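Local structure of plasmodesmata-located protein 8 (Arabidopsis thaliana, 6GRF) at residues Val158-Gly162 against Leu163-Tyr167; Asp135-Phe138 against Phe139-Asp143; Thr19-Thr22 against Pro23-Asn27. The protein probably modulates cell-to-cell trafficking at plasmodesmata, as a membrane protein whose extracellular part carries two tandem DUF26 (Gnk2-homologous) domains. All coordinates share one frame; numbering follows the deposited sequence.

Contact 1 (Val158-Gly162 against Leu163-Tyr167); sequences VSRSG and LVEGY
The Arg-160 guanidinium lies with one face over the carboxylate of Glu-165, its partner across a tight beta hairpin, in the glutamate conformer described here, one of two modelled. The two chains run side by side in the same direction, their CG atoms 3.9 Å apart. The arginine then bends at chi3 (-75°), which turns the guanidinium over the acid. In this conformer Arg-160 NH2 meets Glu-165 OE2 at 2.9 Å in a salt bridge, which is probably not held all the time. With the two planes 46° apart, the pair is neither a flat stack nor a coplanar, two-pronged bridge. On the same face of the sheet Val-158 CG2 leans obliquely on the ring of Tyr-167, 3.9 Å from CD2, while its other branch, CG1, lies 3.8 Å from Glu-165 OE1. Tyr-167 also makes a cation-pi contact with Arg-69, which lies in the first Gnk2-homologous range.

The backbone is zipped by two hydrogen-bonded pairs. Ser-159 N gives to Gly-166 O at 3.0 Å and Ser-159 O takes Gly-166 N at 2.8 Å. Nearer the bend, Ser-161 N reaches Val-164 O at 2.9 Å and Val-164 N returns to Ser-161 O at 3.0 Å. This last pair closes a type II' turn with Gly-162 and Leu-163 at its corners; the positive phi of Gly-162 (60°) suits the first corner.

On the other face Ser-159 OG bonds to Asp-148 and Ser-161 OG weakly to Arg-141, both on helix 136-149, against which Val-164 also packs. The hairpin is therefore two-faced: serine hydroxyls and Val-164 are committed to the helix, whereas the surface salt bridge is probably mobile, and the backbone bonds and turn set the register.

Contact 2 (Asp135-Phe138 against Phe139-Asp143); sequences DYDF and FKRRD
Phe-138 begins its contact at CB, which sits 3.1 Å from the backbone N of Phe-139. CG is placed anti to the backbone N (chi1 178°), and from there the ring swings one edge toward its neighbour. CD2 stands over a face of the Phe-139 ring, 3.8 Å from CE1, and CE2 follows at 4.0 Å from the same atom. The result is a T-shaped pair, with centroids 5.2 Å apart and planes at 82°, in which Phe-138 supplies the edge and Phe-139 the face. Val-132, Tyr-216 and, from strand 164-170, Val-164 at CE1 also pack on the Phe-138 side chain.

Phe-139 has further company. Its CD2 lies 3.4 Å from Asp-135 O, obliquely to the ring, and its CD1 sits over a face of the Arg-142 guanidinium. That arginine is tied down at NH2 by Gly-195 O and Tyr-211 OH.

Asp-135 is the N-cap of helix 136-149: its OD1 accepts a weak bond from Phe-138 N at 3.4 Å, while OD2 is held by Tyr-216 OH. Asp-137 and Arg-141, one turn apart, form a long salt bridge, OD1 to NE at 3.6 Å, their planes 80° apart. Among the backbone bonds of the first turn is Lys-140 N to Tyr-136 O at 3.0 Å.

The acids at 135 and 137 stand at the amino end of the helix, where its dipole would probably favour negative charge. Capping and charge pairing are both individually weak here; the T-shaped pair, with the Arg-142 guanidinium against Phe-139, is consistent with a favourable aromatic and cationic cluster at the helix start.

Contact 3 (Thr19-Thr22 against Pro23-Asn27); sequences TPNT and PFESN
Glu-25 reaches back from the first turn of helix 23-39 to take the backbone N-H of Asn-21, the bond from Asn-21 N to Glu-25 OE1 being short at 2.7 Å and nearly straight at 165°. The chain gets there fully stretched as far as its carboxylate, with CG anti to the backbone N (chi1 -174°). The donor meets OE1 nearly along its C-O axis, and the CA of Pro-20 comes within 3.3 Å of the same oxygen.

Thr-22 occupies the N-cap position, but its hydroxyl is spent on the preceding loop: OG1 donates to Thr-19 O at 2.8 Å. Its carbonyl serves the helix instead, with Thr-22 O accepting from Ser-26 N at 3.3 Å. The next bond in the series, Asn-27 N to Pro-23 O, measures 2.8 Å. Pro-23, lacking an N-H, suits the first helical position, where no backbone donor is needed. A carboxylate this close to the helix start would probably be stabilised by the dipole there.

The turn follows strand 8-13 and a loop. Phe-24 packs onto Val-62 of strand 62-68, with its ring meeting Tyr-96 edge-to-face and Tyr-18 at a slant, and its backbone bonds with Ser-58. Asn-27 also touches Val-62 and bonds through ND2 to Ser-60 O, so the helix start packs on strand 62-68, next to the outer strand 44-49 of the first domain's sheet.

Overall arrangement
Contacts 1 and 2 belong to the second Gnk2-homologous domain and adjoin, their centres 11 Å apart: helix 136-149 precedes strand 156-161 in the chain and lies against the hairpin. Val-164 CG2 is 3.6 Å from Phe-138 CE1 and 3.7 Å from Arg-141 CB, so one valine links the turn to the helix start. Contact 3 is the start of the corresponding first helix in the other domain, on the opposite side of the chain's centre, about 46 Å from contact 1 and 52 Å from contact 2 between centres. It lies nearest the sugar: the Pro-23 side chain is about 12 Å from a bound N-acetylglucosamine.

Contact 1 (Val158-Gly162 against Leu163-Tyr167)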
loop_
_atom_site.group_PDB
_atom_site.type_symbol
_atom_site.label_atom_id
_atom_site.label_comp_id
_atom_site.label_asym_id
_atom_site.label_seq_id
_atom_site.Cartn_x
_atom_site.Cartn_y
_atom_site.Cartn_z
ATOM N N VAL A 158 14.932 3.787 1.420
ATOM C CA VAL A 158 15.489 3.985 0.090
ATOM C C VAL A 158 16.841 3.267 0.075
ATOM O O VAL A 158 17.628 3.454 1.007
ATOM C CB VAL A 158 15.682 5.475 -0.226
ATOM C CG1 VAL A 158 16.524 5.665 -1.474
ATOM C CG2 VAL A 158 14.364 6.219 -0.345
ATOM N N SER A 159 17.088 2.448 -0.953
ATOM C CA SER A 159 18.350 1.733 -1.058
ATOM C C SER A 159 18.924 1.810 -2.481
ATOM O O SER A 159 18.196 1.901 -3.446
ATOM C CB SER A 159 18.184 0.316 -0.603
ATOM O OG SER A 159 19.463 -0.286 -0.452
ATOM N N ARG A 160 20.256 1.728 -2.582
ATOM C CA ARG A 160 20.978 2.007 -3.811
ATOM C C ARG A 160 22.292 1.210 -3.779
ATOM O O ARG A 160 22.953 1.121 -2.759
ATOM C CB ARG A 160 21.171 3.523 -3.925
ATOM C CG ARG A 160 21.709 4.033 -5.256
ATOM C CD ARG A 160 21.886 5.556 -5.274
ATOM N NE ARG A 160 20.646 6.331 -5.393
ATOM C CZ ARG A 160 19.871 6.723 -4.369
ATOM N NH1 ARG A 160 20.163 6.366 -3.130
ATOM N NH2 ARG A 160 18.801 7.478 -4.585
ATOM N N SER A 161 22.607 0.558 -4.891
ATOM C CA SER A 161 23.873 -0.120 -5.074
ATOM C C SER A 161 24.163 -0.119 -6.569
ATOM O O SER A 161 23.422 -0.743 -7.328
ATOM C CB SER A 161 23.826 -1.517 -4.512
ATOM O OG SER A 161 24.982 -2.261 -4.853
ATOM N N GLY A 162 25.204 0.619 -6.972
ATOM C CA GLY A 162 25.471 0.874 -8.367
ATOM C C GLY A 162 24.296 1.593 -9.013
ATOM O O GLY A 162 23.787 2.601 -8.476
ATOM N N LEU A 163 23.819 1.050 -10.136
ATOM C CA LEU A 163 22.712 1.651 -10.850
ATOM C C LEU A 163 21.375 1.012 -10.429
ATOM O O LEU A 163 20.364 1.253 -11.068
ATOM C CB LEU A 163 22.961 1.501 -12.357
ATOM C CG LEU A 163 24.153 2.283 -12.919
ATOM C CD1 LEU A 163 24.178 2.209 -14.440
ATOM C CD2 LEU A 163 24.117 3.736 -12.458
ATOM N N VAL A 164 21.360 0.221 -9.353
ATOM C CA VAL A 164 20.124 -0.374 -8.866
ATOM C C VAL A 164 19.623 0.407 -7.647
ATOM O O VAL A 164 20.366 0.587 -6.691
ATOM C CB VAL A 164 20.302 -1.860 -8.519
ATOM C CG1 VAL A 164 18.983 -2.481 -8.078
ATOM C CG2 VAL A 164 20.916 -2.638 -9.678
ATOM N N GLU A 165 18.344 0.819 -7.709
ATOM C CA GLU A 165 17.657 1.580 -6.665
ATOM C C GLU A 165 16.420 0.793 -6.227
ATOM O O GLU A 165 15.828 0.077 -7.033
ATOM C CB GLU A 165 17.187 2.953 -7.160
ATOM C CG GLU A 165 18.127 4.109 -6.843
ATOM C CD GLU A 165 17.434 5.360 -6.314
ATOM O OE1 GLU A 165 16.762 5.266 -5.267
ATOM O OE2 GLU A 165 17.567 6.429 -6.947
ATOM N N GLY A 166 16.042 0.958 -4.957
ATOM C CA GLY A 166 14.894 0.294 -4.367
ATOM C C GLY A 166 14.167 1.179 -3.367
ATOM O O GLY A 166 14.728 2.107 -2.832
ATOM N N TYR A 167 12.893 0.854 -3.130
ATOM C CA TYR A 167 12.042 1.539 -2.170
ATOM C C TYR A 167 11.107 0.494 -1.558
ATOM O O TYR A 167 10.564 -0.365 -2.275
ATOM C CB TYR A 167 11.264 2.678 -2.831
ATOM C CG TYR A 167 10.451 3.497 -1.867
ATOM C CD1 TYR A 167 9.207 3.064 -1.429
ATOM C CD2 TYR A 167 10.944 4.682 -1.348
ATOM C CE1 TYR A 167 8.469 3.792 -0.512
ATOM C CE2 TYR A 167 10.216 5.425 -0.430
ATOM C CZ TYR A 167 8.971 4.982 -0.022
ATOM O OH TYR A 167 8.241 5.704 0.873
#

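Contact 2 (Asp135-Phe138 against Phe139-Asp143)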
loop_
_atom_site.group_PDB
_atom_site.type_symbol
_atom_site.label_atom_id
_atom_site.label_comp_id
_atom_site.label_asym_id
_atom_site.label_seq_id
_atom_site.Cartn_x
_atom_site.Cartn_y
_atom_site.Cartn_z
ATOM N N ASP A 135 24.360 -10.266 -17.168
ATOM C CA ASP A 135 24.797 -9.172 -16.315
ATOM C C ASP A 135 24.597 -9.613 -14.862
ATOM O O ASP A 135 23.637 -9.214 -14.175
ATOM C CB ASP A 135 24.079 -7.863 -16.660
ATOM C CG ASP A 135 24.842 -6.591 -16.153
ATOM O OD1 ASP A 135 25.678 -6.724 -15.302
ATOM O OD2 ASP A 135 24.412 -5.477 -16.546
ATOM N N TYR A 136 25.518 -10.468 -14.417
ATOM C CA TYR A 136 25.547 -10.994 -13.080
ATOM C C TYR A 136 25.611 -9.850 -12.070
ATOM O O TYR A 136 25.031 -9.956 -11.011
ATOM C CB TYR A 136 26.748 -11.915 -12.876
ATOM C CG TYR A 136 26.869 -12.447 -11.472
ATOM C CD1 TYR A 136 26.112 -13.530 -11.055
ATOM C CD2 TYR A 136 27.731 -11.864 -10.556
ATOM C CE1 TYR A 136 26.209 -14.026 -9.764
ATOM C CE2 TYR A 136 27.838 -12.344 -9.260
ATOM C CZ TYR A 136 27.071 -13.428 -8.861
ATOM O OH TYR A 136 27.177 -13.919 -7.590
ATOM N N ASP A 137 26.328 -8.778 -12.421
ATOM C CA ASP A 137 26.549 -7.652 -11.531
ATOM C C ASP A 137 25.213 -6.976 -11.181
ATOM O O ASP A 137 24.994 -6.594 -10.038
ATOM C CB ASP A 137 27.526 -6.647 -12.140
ATOM C CG ASP A 137 27.865 -5.513 -11.187
ATOM O OD1 ASP A 137 28.459 -5.798 -10.120
ATOM O OD2 ASP A 137 27.485 -4.361 -11.495
ATOM N N PHE A 138 24.337 -6.812 -12.176
ATOM C CA PHE A 138 23.024 -6.238 -11.959
ATOM C C PHE A 138 22.270 -7.020 -10.876
ATOM O O PHE A 138 21.652 -6.429 -9.995
ATOM C CB PHE A 138 22.195 -6.247 -13.242
ATOM C CG PHE A 138 20.815 -5.689 -13.032
ATOM C CD1 PHE A 138 20.623 -4.323 -12.889
ATOM C CD2 PHE A 138 19.719 -6.533 -12.912
ATOM C CE1 PHE A 138 19.353 -3.810 -12.678
ATOM C CE2 PHE A 138 18.451 -6.014 -12.691
ATOM C CZ PHE A 138 18.276 -4.656 -12.566
ATOM N N PHE A 139 22.321 -8.353 -10.960
ATOM C CA PHE A 139 21.548 -9.216 -10.083
ATOM C C PHE A 139 22.157 -9.234 -8.676
ATOM O O PHE A 139 21.433 -9.312 -7.700
ATOM C CB PHE A 139 21.369 -10.588 -10.737
ATOM C CG PHE A 139 20.408 -10.519 -11.894
ATOM C CD1 PHE A 139 19.096 -10.115 -11.695
ATOM C CD2 PHE A 139 20.826 -10.777 -13.186
ATOM C CE1 PHE A 139 18.214 -10.007 -12.759
ATOM C CE2 PHE A 139 19.947 -10.662 -14.251
ATOM C CZ PHE A 139 18.642 -10.281 -14.036
ATOM N N LYS A 140 23.481 -9.133 -8.573
ATOM C CA LYS A 140 24.115 -9.076 -7.280
ATOM C C LYS A 140 23.747 -7.753 -6.584
ATOM O O LYS A 140 23.529 -7.724 -5.373
ATOM C CB LYS A 140 25.634 -9.243 -7.399
ATOM C CG LYS A 140 26.331 -9.403 -6.054
ATOM C CD LYS A 140 27.814 -9.749 -6.127
ATOM C CE LYS A 140 28.314 -10.536 -4.925
ATOM N NZ LYS A 140 27.758 -10.037 -3.638
ATOM N N ARG A 141 23.686 -6.662 -7.352
ATOM C CA ARG A 141 23.361 -5.349 -6.803
ATOM C C ARG A 141 21.883 -5.332 -6.387
ATOM O O ARG A 141 21.530 -4.762 -5.375
ATOM C CB ARG A 141 23.641 -4.231 -7.808
ATOM C CG ARG A 141 25.083 -4.158 -8.298
ATOM C CD ARG A 141 25.979 -3.300 -7.437
ATOM N NE ARG A 141 27.311 -3.078 -8.006
ATOM C CZ ARG A 141 28.313 -2.533 -7.327
ATOM N NH1 ARG A 141 28.082 -2.010 -6.135
ATOM N NH2 ARG A 141 29.534 -2.525 -7.828
ATOM N N ARG A 142 21.030 -5.968 -7.186
ATOM C CA ARG A 142 19.634 -6.085 -6.842
ATOM C C ARG A 142 19.505 -6.824 -5.505
ATOM O O ARG A 142 18.795 -6.368 -4.633
ATOM C CB ARG A 142 18.865 -6.809 -7.949
ATOM C CG ARG A 142 17.358 -6.846 -7.724
ATOM C CD ARG A 142 16.838 -8.270 -7.767
ATOM N NE ARG A 142 16.394 -8.634 -9.091
ATOM C CZ ARG A 142 16.045 -9.851 -9.478
ATOM N NH1 ARG A 142 16.723 -10.916 -9.086
ATOM N NH2 ARG A 142 15.000 -9.980 -10.273
ATOM N N ASP A 143 20.184 -7.968 -5.376
ATOM C CA ASP A 143 20.203 -8.737 -4.143
ATOM C C ASP A 143 20.616 -7.855 -2.957
ATOM O O ASP A 143 19.963 -7.901 -1.922
ATOM C CB ASP A 143 21.102 -9.968 -4.237
ATOM C CG ASP A 143 20.406 -11.166 -4.862
ATOM O OD1 ASP A 143 19.185 -11.055 -5.145
ATOM O OD2 ASP A 143 21.088 -12.198 -5.082
#

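Contact 3 (Thr19-Thr22 against Pro23-Asn27)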
loop_
_atom_site.group_PDB
_atom_site.type_symbol
_atom_site.label_atom_id
_atom_site.label_comp_id
_atom_site.label_asym_id
_atom_site.label_seq_id
_atom_site.Cartn_x
_atom_site.Cartn_y
_atom_site.Cartn_z
ATOM N N THR A 19 -26.224 -1.207 0.527
ATOM C CA THR A 19 -27.329 -0.479 -0.072
ATOM C C THR A 19 -27.340 0.946 0.482
ATOM O O THR A 19 -26.931 1.181 1.623
ATOM C CB THR A 19 -28.648 -1.234 0.150
ATOM O OG1 THR A 19 -28.967 -1.170 1.541
ATOM C CG2 THR A 19 -28.584 -2.684 -0.284
ATOM N N PRO A 20 -27.800 1.943 -0.309
ATOM C CA PRO A 20 -27.964 3.315 0.181
ATOM C C PRO A 20 -28.838 3.413 1.444
ATOM O O PRO A 20 -29.677 2.548 1.661
ATOM C CB PRO A 20 -28.693 4.032 -0.968
ATOM C CG PRO A 20 -28.356 3.219 -2.202
ATOM C CD PRO A 20 -28.202 1.793 -1.716
ATOM N N ASN A 21 -28.614 4.454 2.259
ATOM C CA ASN A 21 -29.441 4.782 3.438
ATOM C C ASN A 21 -29.408 3.639 4.455
ATOM O O ASN A 21 -30.450 3.248 5.004
ATOM C CB ASN A 21 -30.888 5.103 3.059
ATOM C CG ASN A 21 -30.966 6.142 1.964
ATOM O OD1 ASN A 21 -30.019 6.903 1.766
ATOM N ND2 ASN A 21 -32.071 6.167 1.236
ATOM N N THR A 22 -28.207 3.118 4.696
ATOM C CA THR A 22 -27.962 2.165 5.753
ATOM C C THR A 22 -26.930 2.757 6.705
ATOM O O THR A 22 -26.176 3.652 6.335
ATOM C CB THR A 22 -27.526 0.811 5.183
ATOM O OG1 THR A 22 -26.377 1.005 4.351
ATOM C CG2 THR A 22 -28.636 0.134 4.406
ATOM N N PRO A 23 -26.909 2.322 7.981
ATOM C CA PRO A 23 -25.842 2.705 8.904
ATOM C C PRO A 23 -24.418 2.504 8.357
ATOM O O PRO A 23 -23.557 3.322 8.624
ATOM C CB PRO A 23 -26.100 1.795 10.112
ATOM C CG PRO A 23 -27.605 1.603 10.102
ATOM C CD PRO A 23 -27.965 1.530 8.634
ATOM N N PHE A 24 -24.190 1.438 7.584
ATOM C CA PHE A 24 -22.879 1.219 7.015
ATOM C C PHE A 24 -22.504 2.363 6.059
ATOM O O PHE A 24 -21.363 2.830 6.096
ATOM C CB PHE A 24 -22.753 -0.133 6.317
ATOM C CG PHE A 24 -21.371 -0.319 5.745
ATOM C CD1 PHE A 24 -21.080 0.077 4.446
ATOM C CD2 PHE A 24 -20.337 -0.794 6.534
ATOM C CE1 PHE A 24 -19.796 -0.057 3.936
ATOM C CE2 PHE A 24 -19.055 -0.932 6.021
ATOM C CZ PHE A 24 -18.785 -0.560 4.723
ATOM N N GLU A 25 -23.435 2.805 5.202
ATOM C CA GLU A 25 -23.143 3.914 4.288
ATOM C C GLU A 25 -22.699 5.134 5.108
ATOM O O GLU A 25 -21.712 5.784 4.766
ATOM C CB GLU A 25 -24.335 4.265 3.391
ATOM C CG GLU A 25 -24.002 5.319 2.338
ATOM C CD GLU A 25 -25.084 5.647 1.317
ATOM O OE1 GLU A 25 -26.268 5.677 1.698
ATOM O OE2 GLU A 25 -24.738 5.893 0.137
ATOM N N SER A 26 -23.436 5.434 6.184
ATOM C CA SER A 26 -23.131 6.553 7.093
ATOM C C SER A 26 -21.740 6.388 7.710
ATOM O O SER A 26 -20.981 7.349 7.822
ATOM C CB SER A 26 -24.164 6.669 8.187
ATOM O OG SER A 26 -25.424 7.017 7.647
ATOM N N ASN A 27 -21.442 5.162 8.145
ATOM C CA ASN A 27 -20.201 4.849 8.848
ATOM C C ASN A 27 -19.010 5.013 7.886
ATOM O O ASN A 27 -17.950 5.524 8.268
ATOM C CB ASN A 27 -20.277 3.466 9.504
ATOM C CG ASN A 27 -21.174 3.444 10.729
ATOM O OD1 ASN A 27 -21.503 4.492 11.273
ATOM N ND2 ASN A 27 -21.541 2.256 11.182
#